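Local coordinates for protein NAD dependent epimerase/dehydratase family (uncultured archaeon MedDCM-OCT-S05-C57, PDB 5Y1F) that binds NAD+ and probably catalyses the NAD+-dependent oxidation of L-threonine at its 3-hydroxyl group, working as a monomer, at residues A90-A95 against D106-G111; G32-L37 against S188-P193. All blocks are in the same frame, centred on the assembly; numbering follows the deposited sequence. Where two conformers were deposited one is given.

Interaction 1: residues A90-A95 against D106-G111. With NAD (nicotinamide-adenine-dinucleotide), chain B.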
loop_
_atom_site.group_PDB
_atom_site.type_symbol
_atom_site.label_atom_id
_atom_site.label_comp_id
_atom_site.label_asym_id
_atom_site.label_seq_id
_atom_site.Cartn_x
_atom_site.Cartn_y
_atom_site.Cartn_z
ATOM N N ALA A 90 8.189 -1.957 -3.433
ATOM C CA ALA A 90 8.892 -0.811 -3.966
ATOM C C ALA A 90 8.067 -0.099 -5.018
ATOM O O ALA A 90 7.525 -0.738 -5.908
ATOM C CB ALA A 90 10.198 -1.252 -4.564
ATOM N N ALA A 91 7.994 1.207 -4.948
ATOM C CA ALA A 91 7.206 1.990 -5.898
ATOM C C ALA A 91 7.445 3.456 -5.647
ATOM O O ALA A 91 7.936 3.858 -4.594
ATOM C CB ALA A 91 5.707 1.673 -5.801
ATOM N N ILE A 92 7.049 4.253 -6.623
ATOM C CA ILE A 92 6.846 5.709 -6.525
ATOM C C ILE A 92 5.324 5.924 -6.518
ATOM O O ILE A 92 4.616 5.344 -7.331
ATOM C CB ILE A 92 7.507 6.404 -7.737
ATOM C CG1 ILE A 92 9.017 6.129 -7.813
ATOM C CG2 ILE A 92 7.180 7.894 -7.762
ATOM C CD1 ILE A 92 9.798 6.717 -6.697
ATOM N N LEU A 93 4.835 6.726 -5.579
ATOM C CA LEU A 93 3.394 6.851 -5.398
ATOM C C LEU A 93 2.813 8.028 -6.143
ATOM O O LEU A 93 3.468 8.658 -6.989
ATOM C CB LEU A 93 3.019 6.857 -3.911
ATOM C CG LEU A 93 3.027 5.469 -3.256
ATOM C CD1 LEU A 93 4.343 4.717 -3.403
ATOM C CD2 LEU A 93 2.612 5.588 -1.800
ATOM N N SER A 94 1.532 8.293 -5.929
ATOM C CA SER A 94 0.790 9.122 -6.874
ATOM C C SER A 94 1.275 10.569 -6.936
ATOM O O SER A 94 1.411 11.123 -7.997
ATOM C CB SER A 94 -0.722 9.064 -6.634
ATOM O OG SER A 94 -1.063 9.480 -5.313
ATOM N N ALA A 95 1.448 11.211 -5.802
ATOM C CA ALA A 95 1.840 12.627 -5.784
ATOM C C ALA A 95 3.235 12.815 -6.339
ATOM O O ALA A 95 3.459 13.630 -7.214
ATOM C CB ALA A 95 1.727 13.210 -4.390
ATOM N N ASP A 106 9.352 4.364 -14.686
ATOM C CA ASP A 106 10.545 3.559 -14.661
ATOM C C ASP A 106 10.552 2.640 -13.446
ATOM O O ASP A 106 10.648 1.409 -13.573
ATOM C CB ASP A 106 11.759 4.479 -14.723
ATOM C CG ASP A 106 13.098 3.739 -14.841
ATOM O OD1 ASP A 106 13.136 2.599 -15.259
ATOM O OD2 ASP A 106 14.120 4.446 -14.540
ATOM N N VAL A 107 10.458 3.231 -12.260
ATOM C CA VAL A 107 10.512 2.431 -11.052
ATOM C C VAL A 107 9.343 1.448 -10.978
ATOM O O VAL A 107 9.527 0.263 -10.680
ATOM C CB VAL A 107 10.500 3.324 -9.805
ATOM C CG1 VAL A 107 10.362 2.477 -8.557
ATOM C CG2 VAL A 107 11.806 4.112 -9.738
ATOM N N ASN A 108 8.117 1.924 -11.263
ATOM C CA ASN A 108 6.957 1.031 -11.036
ATOM C C ASN A 108 6.873 -0.038 -12.095
ATOM O O ASN A 108 6.725 -1.214 -11.788
ATOM C CB ASN A 108 5.664 1.830 -10.960
ATOM C CG ASN A 108 5.582 2.717 -9.756
ATOM O OD1 ASN A 108 6.532 2.793 -8.966
ATOM N ND2 ASN A 108 4.453 3.394 -9.579
ATOM N N TYR A 109 6.959 0.346 -13.359
ATOM C CA TYR A 109 6.786 -0.639 -14.410
ATOM C C TYR A 109 8.006 -1.507 -14.609
ATOM O O TYR A 109 7.894 -2.727 -14.632
ATOM C CB TYR A 109 6.305 0.022 -15.702
ATOM C CG TYR A 109 5.922 -1.005 -16.742
ATOM C CD1 TYR A 109 4.701 -1.675 -16.704
ATOM C CD2 TYR A 109 6.869 -1.420 -17.669
ATOM C CE1 TYR A 109 4.391 -2.634 -17.679
ATOM C CE2 TYR A 109 6.576 -2.390 -18.616
ATOM C CZ TYR A 109 5.348 -2.965 -18.612
ATOM O OH TYR A 109 5.058 -3.933 -19.566
ATOM N N ASN A 110 9.184 -0.899 -14.734
ATOM C CA ASN A 110 10.370 -1.713 -14.978
ATOM C C ASN A 110 10.767 -2.493 -13.711
ATOM O O ASN A 110 11.217 -3.641 -13.781
ATOM C CB ASN A 110 11.544 -0.861 -15.523
ATOM C CG ASN A 110 11.223 -0.181 -16.848
ATOM O OD1 ASN A 110 11.594 0.987 -17.077
ATOM N ND2 ASN A 110 10.578 -0.892 -17.716
ATOM N N GLY A 111 10.509 -1.947 -12.524
ATOM C CA GLY A 111 10.730 -2.711 -11.313
ATOM C C GLY A 111 9.823 -3.933 -11.253
ATOM O O GLY A 111 10.270 -5.042 -10.954
HETATM P PA NAD B . 6.494 4.013 0.321
HETATM O O1A NAD B . 6.356 4.337 1.819
HETATM O O2A NAD B . 6.879 5.176 -0.619
HETATM O O5B NAD B . 7.589 2.818 0.219
HETATM C C5B NAD B . 8.145 2.483 -1.034
HETATM C C4B NAD B . 9.590 2.138 -0.828
HETATM O O4B NAD B . 10.065 1.905 -2.165
HETATM C C3B NAD B . 10.420 3.269 -0.243
HETATM O O3B NAD B . 11.029 2.812 0.942
HETATM C C2B NAD B . 11.437 3.588 -1.348
HETATM O O2B NAD B . 12.775 3.874 -0.901
HETATM C C1B NAD B . 11.411 2.326 -2.186
HETATM N N9A NAD B . 11.852 2.607 -3.567
HETATM C C8A NAD B . 11.578 3.701 -4.305
HETATM N N7A NAD B . 12.225 3.659 -5.468
HETATM C C5A NAD B . 12.950 2.541 -5.434
HETATM C C6A NAD B . 13.894 1.900 -6.358
HETATM N N6A NAD B . 14.198 2.465 -7.552
HETATM N N1A NAD B . 14.414 0.728 -6.007
HETATM C C2A NAD B . 14.157 0.193 -4.826
HETATM N N3A NAD B . 13.302 0.701 -3.939
HETATM C C4A NAD B . 12.698 1.850 -4.207
HETATM O O3 NAD B . 5.183 3.319 -0.278
HETATM P PN NAD B . 4.076 2.474 0.537
HETATM O O1N NAD B . 4.746 1.612 1.615
HETATM O O2N NAD B . 2.983 3.412 1.009
HETATM O O5D NAD B . 3.508 1.537 -0.653
HETATM C C5D NAD B . 4.040 0.265 -0.852
HETATM C C4D NAD B . 3.224 -0.347 -1.999
HETATM O O4D NAD B . 1.808 -0.278 -1.678
HETATM C C3D NAD B . 3.421 0.362 -3.321
HETATM O O3D NAD B . 3.218 -0.596 -4.394
HETATM C C2D NAD B . 2.215 1.320 -3.369
HETATM O O2D NAD B . 1.873 1.656 -4.736
HETATM C C1D NAD B . 1.139 0.453 -2.689
HETATM N N1N NAD B . 0.050 1.272 -2.118
HETATM C C2N NAD B . 0.195 2.008 -0.974
HETATM C C3N NAD B . -0.845 2.763 -0.483
HETATM C C7N NAD B . -0.753 3.567 0.810
HETATM O O7N NAD B . -1.691 4.244 1.135
HETATM N N7N NAD B . 0.314 3.475 1.562
HETATM C C4N NAD B . -2.054 2.770 -1.158
HETATM C C5N NAD B . -2.180 2.060 -2.341
HETATM C C6N NAD B . -1.110 1.314 -2.795
HETATM O O HOH W 1 8.897 -1.226 -8.329
#
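Asn-108 OD1 accepts the backbone N-H of Ile-92 at 2.8 Å between OD1 and N. The bond is nearly straight, and the N-H meets a lone pair in the carbonyl plane. The other end of the same amide gives a second bond, from Asn-108 ND2 to Ile-92 O at 3.0 Å. This oxygen lies almost in the amide plane. The Asn-108 side chain therefore grips both the N-H and the C=O of one residue, as a neighbouring strand would. A third bond, from ND2 to Thr-159 OG1, helps fix the rotation of the amide. Asn-108 CG lies anti to its carbonyl carbon (chi1 -67°), which carries the amide alongside the extended chain. Ala-91 CA also packs close to OD1, at 3.2 Å.

Beside this clamp, Ile-92 and Val-107 meet at about a right angle, with CG1 of Ile-92 3.7 Å from CB of Val-107. A water donates to Ala-90 O and to Val-107 O and so joins the two backbones.

The clamped chain lines the NAD pocket. Ala-90 CA is 3.5 Å from the adenine-ribose oxygen O4B, and Val-107 CG2 is 3.6 Å from the adenine N6A. Leu-93, at the N-cap position of the next helix, also belongs to the pocket. This is the cofactor side of a Rossmann fold. Residues 90-93 leave the C-terminal end of parallel strand 83-88 and lead into helix 94-99. Helix 101-122 flanks them, and helix 155-174 brings Tyr-156 against Asn-108.

Interaction 2: residues G32-L37 against S188-P193; sequences GTELVL and SWKHKP
Glu-34 lies across the aliphatic part of Lys-190, its carboxylate carbon CD 3.7 Å from Lys-190 CD. The lysine side chain is extended beyond CG and so runs on past the carboxylate. Its NZ ends 4.5 Å from Glu-34 OE2, too far for a salt bridge. NZ instead comes to 3.6 Å from CD2 of Leu-37, one turn further along the helix. The opposite charges probably still attract weakly.

Two waters carry the polar link. Both donate to Glu-34 OE1. One accepts from Ser-188 OG, and the other, 2.7 Å from OE1, accepts from the backbone N of Trp-189. The carboxylate thus holds the start of the loop without a direct hydrogen bond to it. Ser-188 OG is also bonded to Gln-30 NE2. Lys-190 CG rests over one face of the Trp-189 ring, offset toward its rim.

One residue further on, His-191 ND1 makes a weak bond to Thr-33 OG1 at 3.5 Å. A water bridges the same two atoms. The stronger partner of Thr-33 OG1 is Gly-29 O. The His-191 side chain also lies near the bound NAD.

The contact joins helix 30-43, the first helix of the Rossmann fold, to the loop after strand 178-187. Helix 229-241 sends Met-229 against Glu-34 and Ser-188, while helix 312-326 packs on Trp-189. The loop then runs on to helix 199-211.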
loop_
_atom_site.group_PDB
_atom_site.type_symbol
_atom_site.label_atom_id
_atom_site.label_comp_id
_atom_site.label_asym_id
_atom_site.label_seq_id
_atom_site.Cartn_x
_atom_site.Cartn_y
_atom_site.Cartn_z
ATOM N N GLY A 32 6.006 -1.523 4.394
ATOM C CA GLY A 32 7.104 -2.438 4.642
ATOM C C GLY A 32 7.580 -2.392 6.069
ATOM O O GLY A 32 7.901 -3.443 6.641
ATOM N N THR A 33 7.586 -1.215 6.687
ATOM C CA THR A 33 7.956 -1.062 8.097
ATOM C C THR A 33 7.168 -2.028 8.974
ATOM O O THR A 33 7.709 -2.643 9.917
ATOM C CB THR A 33 7.762 0.424 8.531
ATOM O OG1 THR A 33 8.757 1.234 7.867
ATOM C CG2 THR A 33 7.904 0.592 10.067
ATOM N N GLU A 34 5.902 -2.200 8.665
ATOM C CA GLU A 34 5.024 -3.044 9.448
ATOM C C GLU A 34 4.911 -4.447 8.896
ATOM O O GLU A 34 4.760 -5.408 9.678
ATOM C CB GLU A 34 3.677 -2.377 9.605
ATOM C CG GLU A 34 3.905 -0.969 10.227
ATOM C CD GLU A 34 2.745 -0.396 10.964
ATOM O OE1 GLU A 34 2.487 0.798 10.804
ATOM O OE2 GLU A 34 2.153 -1.120 11.785
ATOM N N LEU A 35 4.987 -4.614 7.576
ATOM C CA LEU A 35 4.896 -5.928 7.001
ATOM C C LEU A 35 6.086 -6.812 7.336
ATOM O O LEU A 35 5.908 -7.998 7.635
ATOM C CB LEU A 35 4.798 -5.862 5.485
ATOM C CG LEU A 35 4.580 -7.201 4.791
ATOM C CD1 LEU A 35 3.273 -7.836 5.137
ATOM C CD2 LEU A 35 4.686 -7.014 3.282
ATOM N N VAL A 36 7.290 -6.244 7.372
ATOM C CA VAL A 36 8.463 -7.016 7.780
ATOM C C VAL A 36 8.257 -7.617 9.171
ATOM O O VAL A 36 8.494 -8.826 9.369
ATOM C CB VAL A 36 9.735 -6.182 7.708
ATOM C CG1 VAL A 36 10.881 -6.895 8.374
ATOM C CG2 VAL A 36 10.065 -5.866 6.266
ATOM N N LEU A 37 7.780 -6.815 10.118
ATOM C CA LEU A 37 7.504 -7.323 11.449
ATOM C C LEU A 37 6.477 -8.415 11.436
ATOM O O LEU A 37 6.676 -9.467 12.103
ATOM C CB LEU A 37 7.034 -6.188 12.365
ATOM C CG LEU A 37 6.655 -6.599 13.803
ATOM C CD1 LEU A 37 7.813 -7.300 14.500
ATOM C CD2 LEU A 37 6.142 -5.405 14.603
ATOM N N SER A 188 -1.167 4.945 9.365
ATOM C CA SER A 188 -0.308 4.304 10.337
ATOM C C SER A 188 0.426 5.388 11.107
ATOM O O SER A 188 0.531 6.520 10.626
ATOM C CB SER A 188 0.703 3.392 9.639
ATOM O OG SER A 188 1.599 4.173 8.852
ATOM N N TRP A 189 0.978 4.985 12.255
ATOM C CA TRP A 189 1.822 5.887 13.079
ATOM C C TRP A 189 3.254 5.475 13.113
ATOM O O TRP A 189 4.092 6.302 13.493
ATOM C CB TRP A 189 1.266 6.038 14.472
ATOM C CG TRP A 189 1.148 4.732 15.218
ATOM C CD1 TRP A 189 0.107 3.894 15.245
ATOM C CD2 TRP A 189 2.196 4.104 15.953
ATOM N NE1 TRP A 189 0.413 2.771 15.960
ATOM C CE2 TRP A 189 1.716 2.861 16.370
ATOM C CE3 TRP A 189 3.507 4.474 16.267
ATOM C CZ2 TRP A 189 2.486 1.984 17.177
ATOM C CZ3 TRP A 189 4.286 3.597 17.028
ATOM C CH2 TRP A 189 3.762 2.366 17.461
ATOM N N LYS A 190 3.611 4.275 12.736
ATOM C CA LYS A 190 5.014 3.829 12.862
ATOM C C LYS A 190 5.974 4.428 11.866
ATOM O O LYS A 190 7.179 4.412 12.074
ATOM C CB LYS A 190 5.139 2.332 12.760
ATOM C CG LYS A 190 4.664 1.605 13.996
ATOM C CD LYS A 190 5.019 0.133 13.898
ATOM C CE LYS A 190 4.801 -0.546 15.225
ATOM N NZ LYS A 190 5.088 -2.004 15.092
ATOM N N HIS A 191 5.467 4.978 10.773
ATOM C CA HIS A 191 6.282 5.623 9.763
ATOM C C HIS A 191 5.884 7.095 9.648
ATOM O O HIS A 191 4.696 7.434 9.762
ATOM C CB HIS A 191 6.009 4.879 8.466
ATOM C CG HIS A 191 6.951 5.243 7.368
ATOM N ND1 HIS A 191 8.136 4.595 7.141
ATOM C CD2 HIS A 191 6.774 6.073 6.321
ATOM C CE1 HIS A 191 8.705 5.091 6.055
ATOM N NE2 HIS A 191 7.871 5.945 5.506
ATOM N N LYS A 192 6.864 7.973 9.502
ATOM C CA LYS A 192 6.567 9.378 9.277
ATOM C C LYS A 192 5.826 9.547 7.960
ATOM O O LYS A 192 6.099 8.826 6.961
ATOM C CB LYS A 192 7.839 10.254 9.261
ATOM C CG LYS A 192 8.688 10.238 10.524
ATOM C CD LYS A 192 7.897 10.664 11.734
ATOM C CE LYS A 192 7.823 12.179 11.896
ATOM N NZ LYS A 192 7.400 12.581 13.280
ATOM N N PRO A 193 4.877 10.486 7.942
ATOM C CA PRO A 193 4.176 10.676 6.670
ATOM C C PRO A 193 5.050 11.152 5.534
ATOM O O PRO A 193 5.959 11.948 5.739
ATOM C CB PRO A 193 3.097 11.709 7.003
ATOM C CG PRO A 193 3.544 12.383 8.259
ATOM C CD PRO A 193 4.394 11.384 9.007
HETATM O O HOH W 2 9.799 3.994 9.316
HETATM O O HOH W 3 3.679 2.477 8.935
HETATM O O HOH W 4 1.239 2.180 12.766
#

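Interaction 1 is a buried contact and interaction 2 a surface one. Both involve a loop that follows a parallel strand of the same sheet, strand 83-88 for 90-95 and strand 178-187 for 188-193. Each loop meets a helix, 101-122 in the first and 30-43 in the second. The chemistry follows the depth. In interaction 1 a direct amide clamp satisfies backbone groups beside the cofactor, and one apolar pair packs beside it. In interaction 2 two oppositely charged side chains overlap without a salt bridge, and waters do most of the bridging. The two contacts do not touch; their nearest atoms are about 8 Å apart, and both lie near the bound NAD.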